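PDB 4OVY: haloacid dehalogenase domain protein hydrolase from Planctomyces limnophilus, which probably acts as a hydrolase of the haloacid dehalogenase family, perhaps a phosphatase, and binds a calcium ion. Local coordinates for residues G45-A58 / H128-Y140. Numbering follows the deposited sequence. Where two conformers were deposited one is given.
Sequences GTLWCEQPMYVQLA and HPKFHRPYTECVY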
ATOM      1  N   GLY A  45       3.388 -10.925  18.749  1.00 18.53           N
ATOM      2  CA  GLY A  45       4.613 -11.516  19.279  1.00 18.83           C
ATOM      3  C   GLY A  45       5.870 -10.693  19.056  1.00 18.30           C
ATOM      4  O   GLY A  45       6.941 -11.056  19.542  1.00 18.70           O
ATOM      5  N   THR A  46       5.742  -9.596  18.310  1.00 16.59           N
ATOM      6  CA  THR A  46       6.867  -8.728  17.991  1.00 17.99           C
ATOM      7  C   THR A  46       6.664  -7.350  18.639  1.00 19.70           C
ATOM      8  O   THR A  46       7.573  -6.841  19.294  1.00 20.34           O
ATOM      9  CB  THR A  46       7.039  -8.614  16.468  1.00 18.03           C
ATOM     10  OG1 THR A  46       7.457  -9.884  15.946  1.00 19.48           O
ATOM     11  CG2 THR A  46       8.077  -7.561  16.098  1.00 17.98           C
ATOM     12  N   LEU A  47       5.485  -6.761  18.445  1.00 19.31           N
ATOM     13  CA  LEU A  47       5.117  -5.475  19.050  1.00 19.25           C
ATOM     14  C   LEU A  47       4.200  -5.625  20.266  1.00 19.50           C
ATOM     15  O   LEU A  47       4.137  -4.730  21.112  1.00 19.65           O
ATOM     16  CB  LEU A  47       4.425  -4.584  18.015  1.00 19.66           C
ATOM     17  CG  LEU A  47       5.259  -4.138  16.811  1.00 19.81           C
ATOM     18  CD1 LEU A  47       4.450  -3.260  15.870  1.00 18.83           C
ATOM     19  CD2 LEU A  47       6.511  -3.394  17.267  1.00 20.09           C
ATOM     20  N   TRP A  48       3.460  -6.730  20.336  1.00 19.28           N
ATOM     21  CA  TRP A  48       2.552  -6.974  21.449  1.00 20.04           C
ATOM     22  C   TRP A  48       2.338  -8.463  21.694  1.00 19.58           C
ATOM     23  O   TRP A  48       2.782  -9.303  20.914  1.00 19.34           O
ATOM     24  CB  TRP A  48       1.222  -6.239  21.235  1.00 19.39           C
ATOM     25  CG  TRP A  48       0.273  -6.832  20.231  1.00 19.80           C
ATOM     26  CD1 TRP A  48       0.557  -7.734  19.242  1.00 19.05           C
ATOM     27  CD2 TRP A  48      -1.121  -6.524  20.099  1.00 19.90           C
ATOM     28  NE1 TRP A  48      -0.575  -8.015  18.521  1.00 20.20           N
ATOM     29  CE2 TRP A  48      -1.616  -7.282  19.021  1.00 19.49           C
ATOM     30  CE3 TRP A  48      -1.997  -5.677  20.784  1.00 19.96           C
ATOM     31  CZ2 TRP A  48      -2.944  -7.224  18.621  1.00 20.92           C
ATOM     32  CZ3 TRP A  48      -3.321  -5.625  20.383  1.00 20.39           C
ATOM     33  CH2 TRP A  48      -3.781  -6.395  19.317  1.00 20.79           C
ATOM     34  N   CYS A  49       1.638  -8.771  22.773  0.50 18.64           N
ATOM     35  CA  CYS A  49       1.487 -10.135  23.249  0.50 18.79           C
ATOM     36  C   CYS A  49       0.559 -10.983  22.365  0.50 19.14           C
ATOM     37  O   CYS A  49      -0.475 -10.501  21.914  0.50 19.67           O
ATOM     38  CB  CYS A  49       0.950 -10.074  24.672  0.50 18.52           C
ATOM     39  SG  CYS A  49       0.892 -11.656  25.503  0.50 17.21           S
ATOM     40  N   GLU A  50       0.930 -12.249  22.150  1.00 20.94           N
ATOM     41  CA  GLU A  50       0.149 -13.193  21.324  1.00 22.00           C
ATOM     42  C   GLU A  50      -0.188 -14.493  22.072  1.00 22.66           C
ATOM     43  O   GLU A  50      -0.538 -15.496  21.450  1.00 23.79           O
ATOM     44  CB  GLU A  50       0.903 -13.530  20.032  1.00 21.32           C
ATOM     45  CG  GLU A  50       2.208 -14.263  20.277  1.00 22.42           C
ATOM     46  CD  GLU A  50       3.003 -14.550  19.026  1.00 23.15           C
ATOM     47  OE1 GLU A  50       2.460 -14.425  17.906  1.00 24.01           O
ATOM     48  OE2 GLU A  50       4.190 -14.907  19.179  1.00 22.95           O
ATOM     49  N   GLN A  51      -0.057 -14.478  23.397  1.00 23.89           N
ATOM     50  CA  GLN A  51      -0.462 -15.587  24.249  1.00 24.67           C
ATOM     51  C   GLN A  51      -1.593 -15.090  25.147  1.00 24.03           C
ATOM     52  O   GLN A  51      -1.582 -13.929  25.552  1.00 25.82           O
ATOM     53  CB  GLN A  51       0.714 -16.072  25.100  1.00 24.49           C
ATOM     54  CG  GLN A  51       1.904 -16.603  24.313  1.00 23.44           C
ATOM     55  CD  GLN A  51       1.611 -17.878  23.532  1.00 26.14           C
ATOM     56  OE1 GLN A  51       0.655 -18.594  23.815  1.00 26.15           O
ATOM     57  NE2 GLN A  51       2.450 -18.170  22.544  1.00 29.44           N
ATOM     58  N   PRO A  52      -2.578 -15.956  25.462  1.00 23.67           N
ATOM     59  CA  PRO A  52      -2.703 -17.379  25.112  1.00 23.50           C
ATOM     60  C   PRO A  52      -3.112 -17.645  23.669  1.00 21.86           C
ATOM     61  O   PRO A  52      -3.147 -18.809  23.254  1.00 24.93           O
ATOM     62  CB  PRO A  52      -3.796 -17.875  26.068  1.00 25.11           C
ATOM     63  CG  PRO A  52      -4.642 -16.674  26.306  1.00 24.08           C
ATOM     64  CD  PRO A  52      -3.711 -15.495  26.282  1.00 23.91           C
HETATM   65  N   MSE A  53      -3.433 -16.592  22.918  1.00 23.32           N
HETATM   66  CA  MSE A  53      -3.719 -16.717  21.478  1.00 22.62           C
HETATM   67  C   MSE A  53      -3.559 -15.390  20.790  1.00 22.44           C
HETATM   68  O   MSE A  53      -3.510 -14.340  21.439  1.00 24.22           O
HETATM   69  CB  MSE A  53      -5.148 -17.236  21.235  1.00 23.82           C
HETATM   70  CG  MSE A  53      -6.212 -16.286  21.770  1.00 23.86           C
HETATM   71 SE   MSE A  53      -8.013 -17.051  21.574  1.00 28.97          SE
HETATM   72  CE  MSE A  53      -7.953 -18.089  23.246  1.00 31.53           C
ATOM     73  N   TYR A  54      -3.499 -15.414  19.461  1.00 21.49           N
ATOM     74  CA  TYR A  54      -3.475 -14.179  18.682  1.00 21.01           C
ATOM     75  C   TYR A  54      -4.678 -13.356  19.113  1.00 20.66           C
ATOM     76  O   TYR A  54      -5.777 -13.903  19.290  1.00 21.46           O
ATOM     77  CB  TYR A  54      -3.528 -14.466  17.172  1.00 22.31           C
ATOM     78  CG  TYR A  54      -2.426 -15.382  16.658  1.00 22.61           C
ATOM     79  CD1 TYR A  54      -1.091 -15.154  16.989  1.00 23.10           C
ATOM     80  CD2 TYR A  54      -2.716 -16.466  15.825  1.00 24.17           C
ATOM     81  CE1 TYR A  54      -0.083 -15.978  16.519  1.00 25.97           C
ATOM     82  CE2 TYR A  54      -1.708 -17.292  15.346  1.00 25.59           C
ATOM     83  CZ  TYR A  54      -0.390 -17.045  15.699  1.00 27.36           C
ATOM     84  OH  TYR A  54       0.630 -17.861  15.243  1.00 28.74           O
ATOM     85  N   VAL A  55      -4.485 -12.052  19.302  1.00 20.16           N
ATOM     86  CA  VAL A  55      -5.571 -11.210  19.792  1.00 20.53           C
ATOM     87  C   VAL A  55      -6.767 -11.232  18.835  1.00 19.54           C
ATOM     88  O   VAL A  55      -7.912 -11.222  19.281  1.00 19.72           O
ATOM     89  CB  VAL A  55      -5.114  -9.754  20.043  1.00 21.42           C
ATOM     90  CG1 VAL A  55      -6.297  -8.875  20.427  1.00 21.19           C
ATOM     91  CG2 VAL A  55      -4.060  -9.718  21.147  1.00 21.69           C
ATOM     92  N   GLN A  56      -6.510 -11.265  17.528  1.00 20.92           N
ATOM     93  CA  GLN A  56      -7.604 -11.353  16.567  1.00 21.35           C
ATOM     94  C   GLN A  56      -8.384 -12.664  16.702  1.00 20.83           C
ATOM     95  O   GLN A  56      -9.575 -12.691  16.413  1.00 20.31           O
ATOM     96  CB  GLN A  56      -7.133 -11.154  15.130  1.00 21.53           C
ATOM     97  CG  GLN A  56      -8.283 -11.044  14.137  1.00 22.05           C
ATOM     98  CD  GLN A  56      -7.824 -10.807  12.720  1.00 21.72           C
ATOM     99  OE1 GLN A  56      -6.710 -10.356  12.486  1.00 24.95           O
ATOM    100  NE2 GLN A  56      -8.692 -11.097  11.765  1.00 23.78           N
ATOM    101  N   LEU A  57      -7.728 -13.738  17.133  1.00 21.18           N
ATOM    102  CA  LEU A  57      -8.445 -14.995  17.388  1.00 22.45           C
ATOM    103  C   LEU A  57      -9.389 -14.840  18.585  1.00 23.39           C
ATOM    104  O   LEU A  57     -10.534 -15.316  18.540  1.00 20.41           O
ATOM    105  CB  LEU A  57      -7.476 -16.171  17.560  1.00 24.32           C
ATOM    106  CG  LEU A  57      -8.110 -17.564  17.666  1.00 25.00           C
ATOM    107  CD1 LEU A  57      -9.048 -17.851  16.499  1.00 25.93           C
ATOM    108  CD2 LEU A  57      -7.024 -18.626  17.764  1.00 28.94           C
ATOM    109  N   ALA A  58      -8.930 -14.150  19.635  1.00 21.62           N
ATOM    110  CA  ALA A  58      -9.797 -13.815  20.773  1.00 21.83           C
ATOM    111  C   ALA A  58     -11.028 -13.024  20.302  1.00 21.40           C
ATOM    112  O   ALA A  58     -12.150 -13.303  20.717  1.00 22.74           O
ATOM    113  CB  ALA A  58      -9.031 -13.030  21.835  1.00 22.41           C
ATOM    114  N   HIS A 128      -7.092  -8.704  28.437  1.00 22.75           N
ATOM    115  CA  HIS A 128      -6.243  -9.866  28.471  1.00 22.44           C
ATOM    116  C   HIS A 128      -6.585 -10.666  29.734  1.00 23.96           C
ATOM    117  O   HIS A 128      -6.732 -10.079  30.817  1.00 25.93           O
ATOM    118  CB  HIS A 128      -4.773  -9.446  28.452  1.00 21.39           C
ATOM    119  CG  HIS A 128      -3.847 -10.561  28.112  1.00 21.46           C
ATOM    120  ND1 HIS A 128      -3.523 -11.548  29.011  1.00 21.44           N
ATOM    121  CD2 HIS A 128      -3.198 -10.868  26.964  1.00 21.98           C
ATOM    122  CE1 HIS A 128      -2.703 -12.414  28.440  1.00 22.36           C
ATOM    123  NE2 HIS A 128      -2.496 -12.026  27.194  1.00 23.62           N
ATOM    124  N   PRO A 129      -6.734 -12.000  29.601  1.00 24.15           N
ATOM    125  CA  PRO A 129      -7.137 -12.829  30.752  1.00 26.59           C
ATOM    126  C   PRO A 129      -6.099 -12.899  31.877  1.00 25.00           C
ATOM    127  O   PRO A 129      -6.456 -13.147  33.020  1.00 28.90           O
ATOM    128  CB  PRO A 129      -7.340 -14.219  30.135  1.00 28.16           C
ATOM    129  CG  PRO A 129      -6.524 -14.210  28.893  1.00 29.04           C
ATOM    130  CD  PRO A 129      -6.569 -12.803  28.376  1.00 25.84           C
ATOM    131  N   LYS A 130      -4.828 -12.723  31.531  1.00 23.28           N
ATOM    132  CA  LYS A 130      -3.739 -12.654  32.499  1.00 26.39           C
ATOM    133  C   LYS A 130      -3.529 -11.243  33.051  1.00 24.92           C
ATOM    134  O   LYS A 130      -3.556 -11.045  34.256  1.00 25.14           O
ATOM    135  CB  LYS A 130      -2.445 -13.139  31.848  1.00 28.80           C
ATOM    136  CG  LYS A 130      -1.258 -13.290  32.782  1.00 34.07           C
ATOM    137  CD  LYS A 130      -0.056 -13.796  32.003  1.00 39.78           C
ATOM    138  CE  LYS A 130       1.248 -13.536  32.724  1.00 44.37           C
ATOM    139  NZ  LYS A 130       1.516 -14.548  33.782  1.00 56.55           N
ATOM    140  N   PHE A 131      -3.307 -10.271  32.174  1.00 21.67           N
ATOM    141  CA  PHE A 131      -2.909  -8.926  32.605  1.00 21.76           C
ATOM    142  C   PHE A 131      -4.096  -8.056  33.031  1.00 22.11           C
ATOM    143  O   PHE A 131      -3.908  -7.056  33.715  1.00 22.93           O
ATOM    144  CB  PHE A 131      -2.058  -8.238  31.517  1.00 21.22           C
ATOM    145  CG  PHE A 131      -0.851  -9.039  31.112  1.00 21.28           C
ATOM    146  CD1 PHE A 131       0.196  -9.231  32.002  1.00 24.19           C
ATOM    147  CD2 PHE A 131      -0.773  -9.629  29.854  1.00 23.71           C
ATOM    148  CE1 PHE A 131       1.301  -9.987  31.651  1.00 25.95           C
ATOM    149  CE2 PHE A 131       0.329 -10.387  29.493  1.00 24.91           C
ATOM    150  CZ  PHE A 131       1.371 -10.564  30.391  1.00 26.28           C
ATOM    151  N   HIS A 132      -5.310  -8.447  32.648  1.00 22.98           N
ATOM    152  CA  HIS A 132      -6.531  -7.695  32.982  1.00 25.33           C
ATOM    153  C   HIS A 132      -6.452  -6.206  32.591  1.00 23.26           C
ATOM    154  O   HIS A 132      -6.948  -5.317  33.295  1.00 24.25           O
ATOM    155  CB  HIS A 132      -6.901  -7.885  34.459  1.00 25.12           C
ATOM    156  CG  HIS A 132      -7.398  -9.262  34.782  1.00 27.51           C
ATOM    157  ND1 HIS A 132      -7.472  -9.745  36.069  1.00 29.77           N
ATOM    158  CD2 HIS A 132      -7.837 -10.262  33.982  1.00 31.53           C
ATOM    159  CE1 HIS A 132      -7.950 -10.977  36.049  1.00 32.89           C
ATOM    160  NE2 HIS A 132      -8.178 -11.314  34.795  1.00 31.02           N
ATOM    161  N   ARG A 133      -5.829  -5.969  31.443  1.00 24.73           N
ATOM    162  CA  ARG A 133      -5.744  -4.659  30.812  1.00 23.56           C
ATOM    163  C   ARG A 133      -6.198  -4.852  29.366  1.00 23.36           C
ATOM    164  O   ARG A 133      -6.199  -5.987  28.869  1.00 22.38           O
ATOM    165  CB  ARG A 133      -4.301  -4.160  30.805  1.00 25.53           C
ATOM    166  CG  ARG A 133      -3.676  -3.998  32.181  1.00 27.95           C
ATOM    167  CD  ARG A 133      -2.170  -3.801  32.085  1.00 33.77           C
ATOM    168  NE  ARG A 133      -1.810  -2.496  31.528  1.00 36.25           N
ATOM    169  CZ  ARG A 133      -0.564  -2.024  31.438  1.00 37.45           C
ATOM    170  NH1 ARG A 133       0.471  -2.745  31.860  1.00 35.16           N
ATOM    171  NH2 ARG A 133      -0.350  -0.815  30.926  1.00 41.63           N
ATOM    172  N   PRO A 134      -6.567  -3.757  28.680  1.00 22.18           N
ATOM    173  CA  PRO A 134      -6.872  -3.869  27.258  1.00 21.51           C
ATOM    174  C   PRO A 134      -5.689  -4.459  26.497  1.00 20.02           C
ATOM    175  O   PRO A 134      -4.538  -4.242  26.877  1.00 20.19           O
ATOM    176  CB  PRO A 134      -7.094  -2.419  26.827  1.00 25.02           C
ATOM    177  CG  PRO A 134      -7.455  -1.697  28.070  1.00 27.59           C
ATOM    178  CD  PRO A 134      -6.695  -2.372  29.165  1.00 24.75           C
ATOM    179  N   TYR A 135      -5.972  -5.195  25.434  1.00 20.03           N
ATOM    180  CA  TYR A 135      -4.912  -5.827  24.652  1.00 21.18           C
ATOM    181  C   TYR A 135      -3.931  -4.796  24.083  1.00 20.60           C
ATOM    182  O   TYR A 135      -2.751  -5.087  23.923  1.00 20.99           O
ATOM    183  CB  TYR A 135      -5.513  -6.681  23.530  1.00 20.44           C
ATOM    184  CG  TYR A 135      -6.179  -7.944  24.016  1.00 19.44           C
ATOM    185  CD1 TYR A 135      -5.419  -9.048  24.385  1.00 20.69           C
ATOM    186  CD2 TYR A 135      -7.567  -8.047  24.093  1.00 21.57           C
ATOM    187  CE1 TYR A 135      -6.017 -10.220  24.824  1.00 21.90           C
ATOM    188  CE2 TYR A 135      -8.175  -9.217  24.533  1.00 21.86           C
ATOM    189  CZ  TYR A 135      -7.397 -10.301  24.891  1.00 22.46           C
ATOM    190  OH  TYR A 135      -7.986 -11.467  25.329  1.00 24.01           O
ATOM    191  N   THR A 136      -4.425  -3.592  23.802  1.00 22.62           N
ATOM    192  CA  THR A 136      -3.596  -2.500  23.295  1.00 23.68           C
ATOM    193  C   THR A 136      -2.633  -1.918  24.341  1.00 23.69           C
ATOM    194  O   THR A 136      -1.759  -1.135  23.987  1.00 25.26           O
ATOM    195  CB  THR A 136      -4.469  -1.358  22.736  1.00 24.37           C
ATOM    196  OG1 THR A 136      -5.449  -0.995  23.712  1.00 25.69           O
ATOM    197  CG2 THR A 136      -5.192  -1.799  21.452  1.00 27.66           C
ATOM    198  N   GLU A 137      -2.806  -2.281  25.612  1.00 23.17           N
ATOM    199  CA  GLU A 137      -1.829  -1.966  26.658  1.00 24.02           C
ATOM    200  C   GLU A 137      -0.836  -3.106  26.891  1.00 23.62           C
ATOM    201  O   GLU A 137       0.119  -2.955  27.668  1.00 25.38           O
ATOM    202  CB  GLU A 137      -2.530  -1.596  27.964  1.00 25.66           C
ATOM    203  CG  GLU A 137      -3.195  -0.231  27.920  1.00 29.63           C
ATOM    204  CD  GLU A 137      -3.915   0.126  29.210  1.00 35.43           C
ATOM    205  OE1 GLU A 137      -3.536  -0.382  30.291  1.00 36.40           O
ATOM    206  OE2 GLU A 137      -4.872   0.923  29.139  1.00 41.61           O
ATOM    207  N   CYS A 138      -1.039  -4.231  26.201  1.00 21.12           N
ATOM    208  CA  CYS A 138      -0.116  -5.355  26.273  1.00 20.99           C
ATOM    209  C   CYS A 138       0.899  -5.284  25.129  1.00 21.60           C
ATOM    210  O   CYS A 138       1.301  -6.298  24.550  1.00 21.00           O
ATOM    211  CB  CYS A 138      -0.899  -6.669  26.289  1.00 23.12           C
ATOM    212  SG  CYS A 138      -2.063  -6.760  27.680  1.00 24.46           S
ATOM    213  N   VAL A 139       1.314  -4.057  24.829  1.00 22.37           N
ATOM    214  CA  VAL A 139       2.330  -3.779  23.827  1.00 22.15           C
ATOM    215  C   VAL A 139       3.667  -3.668  24.551  1.00 20.75           C
ATOM    216  O   VAL A 139       3.706  -3.436  25.766  1.00 21.16           O
ATOM    217  CB  VAL A 139       2.026  -2.491  23.030  1.00 22.89           C
ATOM    218  CG1 VAL A 139       0.723  -2.640  22.249  1.00 22.49           C
ATOM    219  CG2 VAL A 139       1.959  -1.266  23.938  1.00 23.22           C
ATOM    220  N   TYR A 140       4.755  -3.853  23.811  1.00 19.99           N
ATOM    221  CA  TYR A 140       6.089  -3.867  24.401  1.00 19.71           C
ATOM    222  C   TYR A 140       6.705  -2.475  24.420  1.00 20.26           C
ATOM    223  O   TYR A 140       6.983  -1.892  23.375  1.00 19.02           O
ATOM    224  CB  TYR A 140       6.996  -4.843  23.658  1.00 20.90           C
ATOM    225  CG  TYR A 140       6.441  -6.249  23.568  1.00 20.44           C
ATOM    226  CD1 TYR A 140       5.777  -6.838  24.644  1.00 20.72           C
ATOM    227  CD2 TYR A 140       6.585  -6.992  22.405  1.00 18.75           C
ATOM    228  CE1 TYR A 140       5.278  -8.122  24.561  1.00 20.64           C
ATOM    229  CE2 TYR A 140       6.090  -8.281  22.314  1.00 18.86           C
ATOM    230  CZ  TYR A 140       5.434  -8.841  23.385  1.00 19.88           C
ATOM    231  OH  TYR A 140       4.933 -10.119  23.292  1.00 18.22           O
TER
HETATM  232  O   HOH W   1      -1.701  -8.195  23.249  1.00 24.43           O
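The ring of Y135 has V55 over one face, with CG1 standing 4.1 Å from the ring centroid in a CH-pi contact; H128 N lies over the opposite face, and A58 CB comes near the hydroxyl. A beta-branched valine suits this place: its CG1, anti to the backbone N (chi1 175°), and its CG2 both touch the ring. CG2 also lies over a face of the W48 indole, whose CZ3 packs against Y135 CB.

Y140 lays its ring along the backbone of 46-49, W48 CA over one face and T46 O in plane at the edge; that carbonyl oxygen is buried without a polar partner, 3.3 Å from Y140 CD2. Next to this ring the two segments form a single bridge between W48 and V139, Y140 N donating to L47 O (2.9 Å) and C49 N to C138 O (3.1 Å). With an alanine in place of Y140, the backbone around W48 would probably lose its aromatic cover, and E265 the hydroxyl that it binds.

H128 is held between F131 CD2 on one face and P129 CD on the other. Its NE2 donates to Q51 O at 2.7 Å, in the carbonyl plane, while ND1 accepts from K130 N; histidine can serve both ends at once, and these bonds fix the ring's rotation. Close by, P52 and P129 meet tip to tip through their CG atoms.

The contact thus joins the loop with what is probably the HAD-type DxDxT motif, where W48 NE1 bonds D44 of the calcium site, to the connection between helices 112-125 and 141-152. W122 of helix 112-125 touches V55 and A58, M143 of helix 141-152 meets T46 and L47, and helix 172-176 packs on W48 and V139.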